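Local coordinates for TRAP dicarboxylate transporter, DctP subunit (PDB 4P1L), which binds D-glucuronate and probably serves as the periplasmic solute-binding component of a tripartite ATP-independent (TRAP) transport system, at residues S25-P33 with G80-N88; M92-L102 with F126-L135. One frame throughout, in Å; residues are numbered along the deposited sequence.

Interaction 1: S25-P33 with G80-N88. With BDP (beta-D-glucopyranuronic acid), chain C.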
ATOM      1  N   SER A  25       5.144 -25.586   9.254  1.00 39.46           N
ATOM      2  CA  SER A  25       5.725 -24.275   9.531  1.00 42.58           C
ATOM      3  C   SER A  25       5.757 -23.287   8.339  1.00 35.39           C
ATOM      4  O   SER A  25       6.380 -23.551   7.311  1.00 43.95           O
ATOM      5  CB  SER A  25       7.145 -24.441  10.055  1.00 41.70           C
ATOM      6  OG  SER A  25       7.632 -23.195  10.489  1.00 40.38           O
ATOM      7  N   TRP A  26       5.108 -22.139   8.504  1.00 30.09           N
ATOM      8  CA  TRP A  26       5.093 -21.085   7.487  1.00 23.61           C
ATOM      9  C   TRP A  26       5.747 -19.831   8.054  1.00 20.54           C
ATOM     10  O   TRP A  26       5.518 -19.500   9.217  1.00 23.97           O
ATOM     11  CB  TRP A  26       3.651 -20.718   7.126  1.00 20.78           C
ATOM     12  CG  TRP A  26       3.066 -21.495   5.999  1.00 21.51           C
ATOM     13  CD1 TRP A  26       3.567 -22.615   5.415  1.00 21.25           C
ATOM     14  CD2 TRP A  26       1.845 -21.183   5.301  1.00 23.06           C
ATOM     15  NE1 TRP A  26       2.726 -23.039   4.399  1.00 25.12           N
ATOM     16  CE2 TRP A  26       1.664 -22.178   4.307  1.00 21.43           C
ATOM     17  CE3 TRP A  26       0.884 -20.172   5.433  1.00 21.36           C
ATOM     18  CZ2 TRP A  26       0.564 -22.179   3.434  1.00 21.80           C
ATOM     19  CZ3 TRP A  26      -0.208 -20.175   4.564  1.00 19.07           C
ATOM     20  CH2 TRP A  26      -0.358 -21.169   3.580  1.00 21.65           C
ATOM     21  N   ARG A  27       6.537 -19.127   7.247  1.00 22.09           N
ATOM     22  CA  ARG A  27       7.032 -17.807   7.642  1.00 26.03           C
ATOM     23  C   ARG A  27       6.362 -16.729   6.798  1.00 18.95           C
ATOM     24  O   ARG A  27       6.253 -16.846   5.574  1.00 22.01           O
ATOM     25  CB  ARG A  27       8.539 -17.663   7.446  1.00 25.79           C
ATOM     26  CG  ARG A  27       9.351 -18.788   7.991  1.00 37.77           C
ATOM     27  CD  ARG A  27      10.523 -18.987   7.072  1.00 48.06           C
ATOM     28  NE  ARG A  27      11.680 -18.239   7.521  1.00 44.02           N
ATOM     29  CZ  ARG A  27      12.642 -17.789   6.723  1.00 44.80           C
ATOM     30  NH1 ARG A  27      12.582 -17.966   5.405  1.00 43.98           N
ATOM     31  NH2 ARG A  27      13.664 -17.137   7.253  1.00 41.95           N
ATOM     32  N   GLY A  28       5.952 -15.675   7.483  1.00 18.40           N
ATOM     33  CA  GLY A  28       5.263 -14.579   6.838  1.00 17.60           C
ATOM     34  C   GLY A  28       5.934 -13.255   7.113  1.00 20.05           C
ATOM     35  O   GLY A  28       6.674 -13.088   8.098  1.00 19.73           O
ATOM     36  N   TRP A  29       5.633 -12.296   6.241  1.00 17.16           N
ATOM     37  CA  TRP A  29       6.349 -11.024   6.210  1.00 16.41           C
ATOM     38  C   TRP A  29       5.388  -9.860   6.393  1.00 15.73           C
ATOM     39  O   TRP A  29       4.311  -9.812   5.782  1.00 15.56           O
ATOM     40  CB  TRP A  29       7.054 -10.892   4.856  1.00 16.47           C
ATOM     41  CG  TRP A  29       7.911  -9.660   4.663  1.00 16.33           C
ATOM     42  CD1 TRP A  29       9.253  -9.555   4.901  1.00 20.35           C
ATOM     43  CD2 TRP A  29       7.494  -8.387   4.176  1.00 15.71           C
ATOM     44  NE1 TRP A  29       9.695  -8.295   4.606  1.00 21.18           N
ATOM     45  CE2 TRP A  29       8.635  -7.550   4.166  1.00 18.95           C
ATOM     46  CE3 TRP A  29       6.265  -7.852   3.764  1.00 15.08           C
ATOM     47  CZ2 TRP A  29       8.585  -6.225   3.753  1.00 16.47           C
ATOM     48  CZ3 TRP A  29       6.226  -6.520   3.350  1.00 15.72           C
ATOM     49  CH2 TRP A  29       7.380  -5.735   3.337  1.00 14.83           C
ATOM     50  N   ASN A  30       5.783  -8.921   7.243  1.00 15.67           N
ATOM     51  CA  ASN A  30       5.096  -7.641   7.398  1.00 15.11           C
ATOM     52  C   ASN A  30       6.160  -6.571   7.590  1.00 18.44           C
ATOM     53  O   ASN A  30       7.108  -6.789   8.336  1.00 17.28           O
ATOM     54  CB  ASN A  30       4.177  -7.730   8.618  1.00 15.15           C
ATOM     55  CG  ASN A  30       3.487  -6.454   8.937  1.00 15.68           C
ATOM     56  OD1 ASN A  30       3.206  -5.622   8.051  1.00 14.28           O
ATOM     57  ND2 ASN A  30       3.104  -6.316  10.204  1.00 15.92           N
ATOM     58  N   ILE A  31       6.027  -5.438   6.897  1.00 17.29           N
ATOM     59  CA  ILE A  31       6.985  -4.355   7.044  1.00 17.04           C
ATOM     60  C   ILE A  31       6.752  -3.544   8.341  1.00 17.11           C
ATOM     61  O   ILE A  31       7.686  -2.903   8.863  1.00 16.79           O
ATOM     62  CB  ILE A  31       6.959  -3.405   5.797  1.00 15.80           C
ATOM     63  CG1 ILE A  31       8.131  -2.422   5.815  1.00 16.21           C
ATOM     64  CG2 ILE A  31       5.641  -2.605   5.692  1.00 16.43           C
ATOM     65  CD1 ILE A  31       8.448  -1.803   4.441  1.00 18.73           C
ATOM     66  N   HIS A  32       5.508  -3.560   8.839  1.00 16.62           N
ATOM     67  CA  HIS A  32       5.093  -2.679   9.948  1.00 16.50           C
ATOM     68  C   HIS A  32       5.362  -3.338  11.310  1.00 16.37           C
ATOM     69  O   HIS A  32       5.656  -4.534  11.387  1.00 16.47           O
ATOM     70  CB  HIS A  32       3.600  -2.346   9.844  1.00 14.16           C
ATOM     71  CG  HIS A  32       3.229  -1.607   8.586  1.00 14.63           C
ATOM     72  ND1 HIS A  32       3.484  -0.265   8.416  1.00 15.78           N
ATOM     73  CD2 HIS A  32       2.630  -2.026   7.441  1.00 17.06           C
ATOM     74  CE1 HIS A  32       3.069   0.115   7.215  1.00 16.11           C
ATOM     75  NE2 HIS A  32       2.545  -0.936   6.608  1.00 16.96           N
ATOM     76  N   PRO A  33       5.271  -2.545  12.388  1.00 18.60           N
ATOM     77  CA  PRO A  33       5.369  -3.152  13.728  1.00 19.85           C
ATOM     78  C   PRO A  33       4.198  -4.105  14.003  1.00 16.13           C
ATOM     79  O   PRO A  33       3.141  -3.975  13.363  1.00 15.68           O
ATOM     80  CB  PRO A  33       5.303  -1.946  14.665  1.00 19.85           C
ATOM     81  CG  PRO A  33       5.672  -0.755  13.813  1.00 20.25           C
ATOM     82  CD  PRO A  33       5.182  -1.071  12.437  1.00 20.30           C
ATOM     83  N   GLY A  80       9.049 -19.006  -3.075  1.00 25.54           N
ATOM     84  CA  GLY A  80       8.625 -19.940  -2.052  1.00 28.26           C
ATOM     85  C   GLY A  80       9.562 -20.006  -0.864  1.00 31.91           C
ATOM     86  O   GLY A  80       9.373 -20.845   0.009  1.00 32.18           O
ATOM     87  N   ALA A  81      10.572 -19.140  -0.830  1.00 27.01           N
ATOM     88  CA  ALA A  81      11.468 -19.051   0.324  1.00 29.34           C
ATOM     89  C   ALA A  81      10.727 -18.476   1.536  1.00 30.58           C
ATOM     90  O   ALA A  81      10.985 -18.874   2.677  1.00 33.00           O
ATOM     91  CB  ALA A  81      12.686 -18.211  -0.005  1.00 34.29           C
ATOM     92  N   LEU A  82       9.831 -17.520   1.282  1.00 27.32           N
ATOM     93  CA  LEU A  82       8.837 -17.085   2.269  1.00 27.52           C
ATOM     94  C   LEU A  82       7.481 -17.635   1.870  1.00 23.38           C
ATOM     95  O   LEU A  82       7.194 -17.802   0.680  1.00 23.45           O
ATOM     96  CB  LEU A  82       8.752 -15.564   2.353  1.00 25.53           C
ATOM     97  CG  LEU A  82      10.000 -14.835   2.854  1.00 30.28           C
ATOM     98  CD1 LEU A  82       9.793 -13.327   2.692  1.00 30.47           C
ATOM     99  CD2 LEU A  82      10.270 -15.170   4.299  1.00 34.90           C
ATOM    100  N   ASP A  83       6.642 -17.917   2.860  1.00 19.45           N
ATOM    101  CA  ASP A  83       5.370 -18.588   2.598  1.00 19.37           C
ATOM    102  C   ASP A  83       4.170 -17.665   2.426  1.00 18.52           C
ATOM    103  O   ASP A  83       3.289 -17.927   1.597  1.00 19.73           O
ATOM    104  CB  ASP A  83       5.078 -19.586   3.717  1.00 22.67           C
ATOM    105  CG  ASP A  83       6.152 -20.638   3.845  1.00 23.81           C
ATOM    106  OD1 ASP A  83       6.225 -21.519   2.952  1.00 23.37           O
ATOM    107  OD2 ASP A  83       6.886 -20.597   4.857  1.00 23.97           O
ATOM    108  N   PHE A  84       4.110 -16.596   3.209  1.00 17.96           N
ATOM    109  CA  PHE A  84       3.017 -15.647   3.059  1.00 17.22           C
ATOM    110  C   PHE A  84       3.466 -14.221   3.399  1.00 16.91           C
ATOM    111  O   PHE A  84       4.542 -14.016   3.945  1.00 18.15           O
ATOM    112  CB  PHE A  84       1.799 -16.090   3.890  1.00 19.23           C
ATOM    113  CG  PHE A  84       1.972 -15.969   5.401  1.00 17.28           C
ATOM    114  CD1 PHE A  84       2.705 -16.902   6.115  1.00 20.17           C
ATOM    115  CD2 PHE A  84       1.353 -14.939   6.107  1.00 18.21           C
ATOM    116  CE1 PHE A  84       2.846 -16.812   7.492  1.00 23.52           C
ATOM    117  CE2 PHE A  84       1.482 -14.849   7.475  1.00 17.90           C
ATOM    118  CZ  PHE A  84       2.236 -15.786   8.177  1.00 17.74           C
ATOM    119  N   ALA A  85       2.642 -13.232   3.062  1.00 17.42           N
ATOM    120  CA  ALA A  85       3.026 -11.866   3.282  1.00 16.56           C
ATOM    121  C   ALA A  85       1.855 -10.912   3.041  1.00 15.00           C
ATOM    122  O   ALA A  85       0.886 -11.237   2.338  1.00 16.77           O
ATOM    123  CB  ALA A  85       4.177 -11.512   2.386  1.00 16.73           C
ATOM    124  N   ASN A  86       1.988  -9.743   3.646  1.00 15.14           N
ATOM    125  CA  ASN A  86       1.166  -8.566   3.389  1.00 14.12           C
ATOM    126  C   ASN A  86       2.033  -7.621   2.566  1.00 14.27           C
ATOM    127  O   ASN A  86       3.017  -7.075   3.055  1.00 14.22           O
ATOM    128  CB  ASN A  86       0.730  -7.986   4.745  1.00 14.00           C
ATOM    129  CG  ASN A  86       0.218  -6.556   4.688  1.00 13.55           C
ATOM    130  OD1 ASN A  86       0.402  -5.815   5.640  1.00 15.83           O
ATOM    131  ND2 ASN A  86      -0.426  -6.160   3.585  1.00 16.73           N
ATOM    132  N   PHE A  87       1.702  -7.488   1.280  1.00 14.25           N
ATOM    133  CA  PHE A  87       2.405  -6.559   0.426  1.00 13.95           C
ATOM    134  C   PHE A  87       1.505  -5.397   0.018  1.00 13.24           C
ATOM    135  O   PHE A  87       0.346  -5.609  -0.344  1.00 15.31           O
ATOM    136  CB  PHE A  87       2.875  -7.237  -0.862  1.00 14.05           C
ATOM    137  CG  PHE A  87       3.903  -8.302  -0.659  1.00 15.17           C
ATOM    138  CD1 PHE A  87       5.022  -8.068   0.122  1.00 15.98           C
ATOM    139  CD2 PHE A  87       3.751  -9.544  -1.247  1.00 15.88           C
ATOM    140  CE1 PHE A  87       5.969  -9.039   0.313  1.00 15.82           C
ATOM    141  CE2 PHE A  87       4.721 -10.531  -1.071  1.00 15.66           C
ATOM    142  CZ  PHE A  87       5.832 -10.262  -0.280  1.00 18.32           C
ATOM    143  N   ASN A  88       2.069  -4.198   0.034  1.00 13.03           N
ATOM    144  CA  ASN A  88       1.473  -3.061  -0.659  1.00 12.72           C
ATOM    145  C   ASN A  88       1.585  -3.263  -2.186  1.00 12.91           C
ATOM    146  O   ASN A  88       2.616  -3.744  -2.706  1.00 13.25           O
ATOM    147  CB  ASN A  88       2.159  -1.775  -0.220  1.00 12.73           C
ATOM    148  CG  ASN A  88       1.460  -0.525  -0.734  1.00 13.80           C
ATOM    149  OD1 ASN A  88       1.710  -0.087  -1.859  1.00 12.55           O
ATOM    150  ND2 ASN A  88       0.600   0.055   0.083  1.00 14.23           N
TER
HETATM  151  C1  BDP C 401       2.796   2.064   3.750  1.00 11.57           C
HETATM  152  C2  BDP C 401       2.601   0.633   3.270  1.00 10.53           C
HETATM  153  C3  BDP C 401       3.877  -0.105   3.410  1.00 16.70           C
HETATM  154  C4  BDP C 401       4.903   0.606   2.586  1.00 12.52           C
HETATM  155  C5  BDP C 401       5.056   2.080   3.045  1.00 10.25           C
HETATM  156  C6  BDP C 401       6.062   2.864   2.205  1.00 12.94           C
HETATM  157  O2  BDP C 401       1.612   0.061   4.111  1.00 13.24           O
HETATM  158  O3  BDP C 401       3.654  -1.471   2.775  1.00 13.74           O
HETATM  159  O4  BDP C 401       6.173  -0.063   2.682  1.00 12.28           O
HETATM  160  O5  BDP C 401       3.816   2.711   2.971  1.00 11.81           O
HETATM  161  O6A BDP C 401       5.810   4.100   2.024  1.00 13.40           O
HETATM  162  O1  BDP C 401       1.621   2.777   3.578  1.00 14.07           O
HETATM  163  O6B BDP C 401       7.105   2.306   1.807  1.00 15.87           O
HETATM  164  O   HOH W   1       8.752 -22.631   5.470  1.00 50.33           O
HETATM  165  O   HOH W   2       3.538  -5.382   5.232  1.00 12.11           O
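Arg27 and Asp83 open the pairing of two parallel strands, 26-29 and 84-88, whose axes lie 4.5 Å apart. The carbonyl O of Arg27 is gripped twice, by Asp83 N at 2.9 Å in the carbonyl plane and by Phe84 N at a tilt. Further along, the bond from Trp29 N to Phe84 O is weak, whereas Asn86 N reaches Trp29 O almost straight, at 171°. Asp83 adds a side-chain bond: with CG beside its own backbone N (chi1 -59°), its OD2 turns the anti lone pair to Arg27 N, 2.8 Å away. With the carboxylate gone, as in an alanine here, Arg27 N is likely to lose this acceptor and Ser242 OG its bond to OD1. The guanidinium of Arg27 keeps Ala81 O near its plane, NH1 to O 3.3 Å.

Aromatic side chains make contacts on both faces of the sheet. Asp83 CB lies over one face of the Trp26 indole, toward the rim, in a CH-pi contact. Gly28 CA sits 3.4 Å from the centroid of the Phe84 ring, squarely over its face; a side chain at this position would collide with that ring, which is why glycine fits. On the face of Trp29 and Ala85, Trp29 CB packs on Ala85 CB, and the indole meets Phe87 obliquely, CE3 to CE1 3.7 Å.

Beyond Trp29 the chain turns toward the sugar. Asn30 OD1 accepts from His32 N in an Asx turn, while Asn30 ND2 is hydrogen-bonded to His63 ND1; His32 NE2 donates to O2 of the glucuronate at 2.8 Å.

Both strands are interior to a five-stranded mixed sheet, in the order 59-62, 26-29, 84-88, 234-239, 135-141. Helices 37-52 and 70-78 lie on the crossovers between its first three strands, consistent with an alpha/beta lobe of a periplasmic solute-binding protein; helix 70-78 packs on Trp29 and Phe87, while Phe45 of helix 37-52 meets Phe84.

Interaction 2: M92-L102 with F126-L135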
HETATM    1  N   MSE A  92       4.435  -3.751  -6.011  1.00 15.42           N
HETATM    2  CA  MSE A  92       4.084  -4.899  -6.858  1.00 14.72           C
HETATM    3  C   MSE A  92       4.057  -4.479  -8.342  1.00 15.07           C
HETATM    4  O   MSE A  92       4.179  -5.319  -9.241  1.00 16.69           O
HETATM    5  CB  MSE A  92       2.735  -5.474  -6.433  1.00 14.45           C
HETATM    6  CG  MSE A  92       2.326  -6.821  -7.019  1.00 20.09           C
HETATM    7 SE   MSE A  92       3.546  -8.242  -6.460  1.00 21.53          SE
HETATM    8  CE  MSE A  92       3.194  -8.177  -4.541  1.00 21.25           C
ATOM      9  N   GLY A  93       3.906  -3.185  -8.598  1.00 18.20           N
ATOM     10  CA  GLY A  93       3.795  -2.678  -9.967  1.00 20.35           C
ATOM     11  C   GLY A  93       4.952  -3.053 -10.871  1.00 23.87           C
ATOM     12  O   GLY A  93       4.750  -3.518 -12.002  1.00 31.12           O
ATOM     13  N   PRO A  94       6.181  -2.866 -10.398  1.00 26.31           N
ATOM     14  CA  PRO A  94       7.315  -3.266 -11.245  1.00 30.75           C
ATOM     15  C   PRO A  94       7.421  -4.774 -11.515  1.00 27.36           C
ATOM     16  O   PRO A  94       8.188  -5.173 -12.387  1.00 28.42           O
ATOM     17  CB  PRO A  94       8.529  -2.783 -10.449  1.00 30.42           C
ATOM     18  CG  PRO A  94       8.009  -1.565  -9.688  1.00 33.18           C
ATOM     19  CD  PRO A  94       6.559  -1.866  -9.376  1.00 27.73           C
ATOM     20  N   ILE A  95       6.666  -5.591 -10.786  1.00 23.72           N
ATOM     21  CA  ILE A  95       6.766  -7.033 -10.896  1.00 20.23           C
ATOM     22  C   ILE A  95       5.599  -7.604 -11.700  1.00 22.33           C
ATOM     23  O   ILE A  95       5.777  -8.546 -12.476  1.00 23.63           O
ATOM     24  CB  ILE A  95       6.837  -7.641  -9.489  1.00 26.80           C
ATOM     25  CG1 ILE A  95       8.110  -7.114  -8.809  1.00 31.82           C
ATOM     26  CG2 ILE A  95       6.861  -9.157  -9.555  1.00 29.74           C
ATOM     27  CD1 ILE A  95       8.038  -7.026  -7.355  1.00 35.51           C
ATOM     28  N   VAL A  96       4.415  -7.012 -11.517  1.00 19.19           N
ATOM     29  CA  VAL A  96       3.179  -7.475 -12.151  1.00 22.49           C
ATOM     30  C   VAL A  96       2.550  -6.318 -12.915  1.00 19.21           C
ATOM     31  O   VAL A  96       2.014  -5.401 -12.316  1.00 18.47           O
ATOM     32  CB  VAL A  96       2.144  -7.934 -11.117  1.00 21.65           C
ATOM     33  CG1 VAL A  96       0.889  -8.453 -11.808  1.00 23.18           C
ATOM     34  CG2 VAL A  96       2.713  -8.969 -10.195  1.00 19.63           C
ATOM     35  N   PRO A  97       2.603  -6.359 -14.252  1.00 21.35           N
ATOM     36  CA  PRO A  97       2.172  -5.179 -15.015  1.00 18.96           C
ATOM     37  C   PRO A  97       0.787  -4.636 -14.651  1.00 18.77           C
ATOM     38  O   PRO A  97       0.657  -3.421 -14.475  1.00 19.82           O
ATOM     39  CB  PRO A  97       2.241  -5.668 -16.463  1.00 29.59           C
ATOM     40  CG  PRO A  97       3.380  -6.639 -16.440  1.00 29.56           C
ATOM     41  CD  PRO A  97       3.300  -7.345 -15.098  1.00 22.82           C
ATOM     42  N   ALA A  98      -0.209  -5.502 -14.515  1.00 17.14           N
ATOM     43  CA  ALA A  98      -1.572  -5.075 -14.188  1.00 17.52           C
ATOM     44  C   ALA A  98      -1.652  -4.328 -12.878  1.00 19.51           C
ATOM     45  O   ALA A  98      -2.490  -3.427 -12.719  1.00 17.21           O
ATOM     46  CB  ALA A  98      -2.534  -6.290 -14.156  1.00 17.66           C
ATOM     47  N   ALA A  99      -0.787  -4.690 -11.930  1.00 20.34           N
ATOM     48  CA  ALA A  99      -0.782  -4.029 -10.634  1.00 15.91           C
ATOM     49  C   ALA A  99      -0.448  -2.556 -10.745  1.00 14.68           C
ATOM     50  O   ALA A  99      -0.864  -1.774  -9.879  1.00 17.35           O
ATOM     51  CB  ALA A  99       0.197  -4.738  -9.651  1.00 16.31           C
ATOM     52  N   ASN A 100       0.277  -2.146 -11.790  1.00 16.19           N
ATOM     53  CA  ASN A 100       0.595  -0.720 -11.943  1.00 14.96           C
ATOM     54  C   ASN A 100      -0.640   0.159 -12.077  1.00 14.73           C
ATOM     55  O   ASN A 100      -0.589   1.352 -11.783  1.00 15.34           O
ATOM     56  CB  ASN A 100       1.495  -0.453 -13.149  1.00 18.87           C
ATOM     57  CG  ASN A 100       2.944  -0.653 -12.836  1.00 29.13           C
ATOM     58  OD1 ASN A 100       3.458  -0.087 -11.880  1.00 25.68           O
ATOM     59  ND2 ASN A 100       3.606  -1.515 -13.611  1.00 35.96           N
ATOM     60  N   VAL A 101      -1.752  -0.425 -12.511  1.00 16.14           N
ATOM     61  CA  VAL A 101      -2.977   0.362 -12.649  1.00 14.71           C
ATOM     62  C   VAL A 101      -3.355   0.989 -11.311  1.00 14.08           C
ATOM     63  O   VAL A 101      -3.844   2.114 -11.267  1.00 14.83           O
ATOM     64  CB  VAL A 101      -4.134  -0.514 -13.177  1.00 18.61           C
ATOM     65  CG1 VAL A 101      -5.467   0.224 -13.096  1.00 16.62           C
ATOM     66  CG2 VAL A 101      -3.852  -0.935 -14.623  1.00 20.28           C
ATOM     67  N   LEU A 102      -3.094   0.268 -10.219  1.00 13.78           N
ATOM     68  CA  LEU A 102      -3.455   0.709  -8.885  1.00 14.22           C
ATOM     69  C   LEU A 102      -2.606   1.874  -8.409  1.00 15.73           C
ATOM     70  O   LEU A 102      -2.958   2.544  -7.445  1.00 14.22           O
ATOM     71  CB  LEU A 102      -3.326  -0.455  -7.892  1.00 13.82           C
ATOM     72  CG  LEU A 102      -4.206  -1.639  -8.219  1.00 15.78           C
ATOM     73  CD1 LEU A 102      -3.860  -2.819  -7.265  1.00 14.57           C
ATOM     74  CD2 LEU A 102      -5.686  -1.284  -8.177  1.00 15.30           C
ATOM     75  N   PHE A 126      -6.985  -8.756 -10.687  1.00 18.11           N
ATOM     76  CA  PHE A 126      -5.681  -8.497 -10.049  1.00 16.84           C
ATOM     77  C   PHE A 126      -5.103  -9.764  -9.419  1.00 18.11           C
ATOM     78  O   PHE A 126      -3.892 -10.035  -9.519  1.00 19.45           O
ATOM     79  CB  PHE A 126      -5.757  -7.377  -9.015  1.00 16.50           C
ATOM     80  CG  PHE A 126      -5.923  -6.020  -9.628  1.00 19.31           C
ATOM     81  CD1 PHE A 126      -4.852  -5.399 -10.267  1.00 17.61           C
ATOM     82  CD2 PHE A 126      -7.141  -5.371  -9.589  1.00 19.09           C
ATOM     83  CE1 PHE A 126      -4.998  -4.178 -10.846  1.00 17.13           C
ATOM     84  CE2 PHE A 126      -7.295  -4.131 -10.184  1.00 15.09           C
ATOM     85  CZ  PHE A 126      -6.224  -3.525 -10.804  1.00 16.13           C
ATOM     86  N   ALA A 127      -5.966 -10.543  -8.777  1.00 20.95           N
ATOM     87  CA  ALA A 127      -5.542 -11.814  -8.221  1.00 20.10           C
ATOM     88  C   ALA A 127      -5.007 -12.718  -9.335  1.00 20.84           C
ATOM     89  O   ALA A 127      -3.975 -13.359  -9.174  1.00 18.74           O
ATOM     90  CB  ALA A 127      -6.699 -12.505  -7.495  1.00 18.93           C
ATOM     91  N   ASP A 128      -5.713 -12.763 -10.462  1.00 21.38           N
ATOM     92  CA  ASP A 128      -5.271 -13.565 -11.591  1.00 24.57           C
ATOM     93  C   ASP A 128      -3.870 -13.140 -12.034  1.00 22.53           C
ATOM     94  O   ASP A 128      -3.019 -13.973 -12.334  1.00 20.25           O
ATOM     95  CB  ASP A 128      -6.250 -13.429 -12.764  1.00 20.53           C
ATOM     96  CG  ASP A 128      -7.540 -14.201 -12.552  1.00 29.20           C
ATOM     97  OD1 ASP A 128      -7.634 -15.013 -11.610  1.00 29.33           O
ATOM     98  OD2 ASP A 128      -8.468 -14.001 -13.357  1.00 34.88           O
ATOM     99  N   ALA A 129      -3.637 -11.834 -12.093  1.00 19.09           N
ATOM    100  CA  ALA A 129      -2.345 -11.340 -12.558  1.00 24.31           C
ATOM    101  C   ALA A 129      -1.212 -11.713 -11.591  1.00 20.74           C
ATOM    102  O   ALA A 129      -0.114 -12.084 -12.026  1.00 21.82           O
ATOM    103  CB  ALA A 129      -2.394  -9.854 -12.773  1.00 20.76           C
ATOM    104  N   LEU A 130      -1.470 -11.605 -10.284  1.00 20.12           N
ATOM    105  CA  LEU A 130      -0.482 -12.006  -9.298  1.00 21.97           C
ATOM    106  C   LEU A 130      -0.199 -13.502  -9.337  1.00 19.36           C
ATOM    107  O   LEU A 130       0.948 -13.908  -9.135  1.00 18.23           O
ATOM    108  CB  LEU A 130      -0.891 -11.575  -7.881  1.00 16.50           C
ATOM    109  CG  LEU A 130      -0.290 -10.235  -7.485  1.00 19.91           C
ATOM    110  CD1 LEU A 130      -0.917  -9.057  -8.270  1.00 21.73           C
ATOM    111  CD2 LEU A 130      -0.449 -10.066  -5.994  1.00 18.41           C
ATOM    112  N   ALA A 131      -1.221 -14.314  -9.624  1.00 20.13           N
ATOM    113  CA  ALA A 131      -1.078 -15.768  -9.641  1.00 19.08           C
ATOM    114  C   ALA A 131      -0.104 -16.169 -10.736  1.00 24.74           C
ATOM    115  O   ALA A 131       0.678 -17.092 -10.575  1.00 25.30           O
ATOM    116  CB  ALA A 131      -2.433 -16.463  -9.859  1.00 19.99           C
ATOM    117  N   GLU A 132      -0.151 -15.446 -11.846  1.00 23.53           N
ATOM    118  CA  GLU A 132       0.753 -15.693 -12.943  1.00 28.96           C
ATOM    119  C   GLU A 132       2.204 -15.439 -12.533  1.00 24.89           C
ATOM    120  O   GLU A 132       3.114 -16.001 -13.128  1.00 28.92           O
ATOM    121  CB  GLU A 132       0.303 -14.858 -14.148  1.00 36.70           C
ATOM    122  CG  GLU A 132       1.386 -14.299 -15.014  1.00 48.12           C
ATOM    123  CD  GLU A 132       0.789 -13.704 -16.281  1.00 54.51           C
ATOM    124  OE1 GLU A 132       0.306 -14.492 -17.127  1.00 47.76           O
ATOM    125  OE2 GLU A 132       0.765 -12.455 -16.409  1.00 54.44           O
ATOM    126  N   LYS A 133       2.423 -14.627 -11.501  1.00 22.34           N
ATOM    127  CA  LYS A 133       3.773 -14.388 -10.984  1.00 21.90           C
ATOM    128  C   LYS A 133       4.024 -15.099  -9.651  1.00 21.57           C
ATOM    129  O   LYS A 133       4.867 -14.656  -8.863  1.00 22.82           O
ATOM    130  CB  LYS A 133       4.009 -12.892 -10.799  1.00 26.36           C
ATOM    131  CG  LYS A 133       3.807 -12.075 -12.082  1.00 27.99           C
ATOM    132  CD  LYS A 133       4.897 -12.311 -13.100  1.00 31.12           C
ATOM    133  CE  LYS A 133       4.655 -11.488 -14.347  1.00 39.40           C
ATOM    134  NZ  LYS A 133       5.798 -11.646 -15.277  1.00 41.85           N
ATOM    135  N   ASN A 134       3.259 -16.167  -9.400  1.00 22.71           N
ATOM    136  CA  ASN A 134       3.490 -17.086  -8.274  1.00 24.69           C
ATOM    137  C   ASN A 134       3.045 -16.580  -6.919  1.00 21.50           C
ATOM    138  O   ASN A 134       3.499 -17.090  -5.898  1.00 19.69           O
ATOM    139  CB  ASN A 134       4.969 -17.480  -8.150  1.00 25.77           C
ATOM    140  CG  ASN A 134       5.378 -18.567  -9.104  1.00 38.45           C
ATOM    141  OD1 ASN A 134       4.557 -19.160  -9.802  1.00 35.44           O
ATOM    142  ND2 ASN A 134       6.674 -18.857  -9.115  1.00 45.00           N
ATOM    143  N   LEU A 135       2.152 -15.603  -6.895  1.00 18.52           N
ATOM    144  CA  LEU A 135       1.576 -15.124  -5.639  1.00 18.07           C
ATOM    145  C   LEU A 135       0.066 -15.342  -5.630  1.00 17.68           C
ATOM    146  O   LEU A 135      -0.647 -14.889  -6.540  1.00 19.85           O
ATOM    147  CB  LEU A 135       1.903 -13.641  -5.442  1.00 17.10           C
ATOM    148  CG  LEU A 135       3.396 -13.296  -5.305  1.00 21.74           C
ATOM    149  CD1 LEU A 135       3.620 -11.779  -5.357  1.00 25.57           C
ATOM    150  CD2 LEU A 135       3.997 -13.877  -4.023  1.00 23.74           C
TER
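Met92, a selenomethionine, sends CG anti to its backbone N (chi1 -169°), and bends at its next two torsions bring SE within 3.7 Å of Leu135 CD1, tip to tip. Phe126 turns CG away from its carbonyl carbon (chi1 -72°), which carries the ring from helix 121-132 to Leu102. There Leu102 CD1 stands over one face of the ring, offset toward the rim, 4.2 Å from the centroid, while CD2 comes to 3.5 Å from Phe126 CZ. Ala98 O approaches the ring's edge in its plane, 3.2 Å from CE1.

Between these ends Val96 spreads its two methyls. CG1 rests on Ala129 CB at 3.7 Å, and CG2 lies against Lys133 CG, the lysine's aliphatic stem sliding past in the opposite direction. Small residues suit a close backbone approach, where Ala98 CB meets Ala129 CB at 3.8 Å. The helix ends in a Schellman motif at Asn134, setting Leu135 to face Met92.

The contact thus joins the 92-102 segment to the end of helix 121-132 mainly by apolar fit: Phe126, Val96, the lysine stem and the methionine and leucine side chains provide most of its area, the two alanines let the backbones come near, and polar atoms give little directional grip.

How the interactions relate
Interactions 1 and 2 follow one another along the chain, their centres about 17 Å apart, and meet where Phe87 CD2 lies 3.6 Å from Met92 CE. Phe87 thus carries packing from the sheet of interaction 1 to the buried contact of interaction 2, and helix 70-78 touches both through Ile74. Interaction 1 reaches the pocket directly: Ile31, His32 and Asn88 line it, and Asn88 also bonds with Gln70 and Glu234, two residues that hold the glucuronate. Interaction 2 is set back, the side chain of Met92 being about 10 Å from the sugar and about 6 Å from that of Gln70 at nearest atoms.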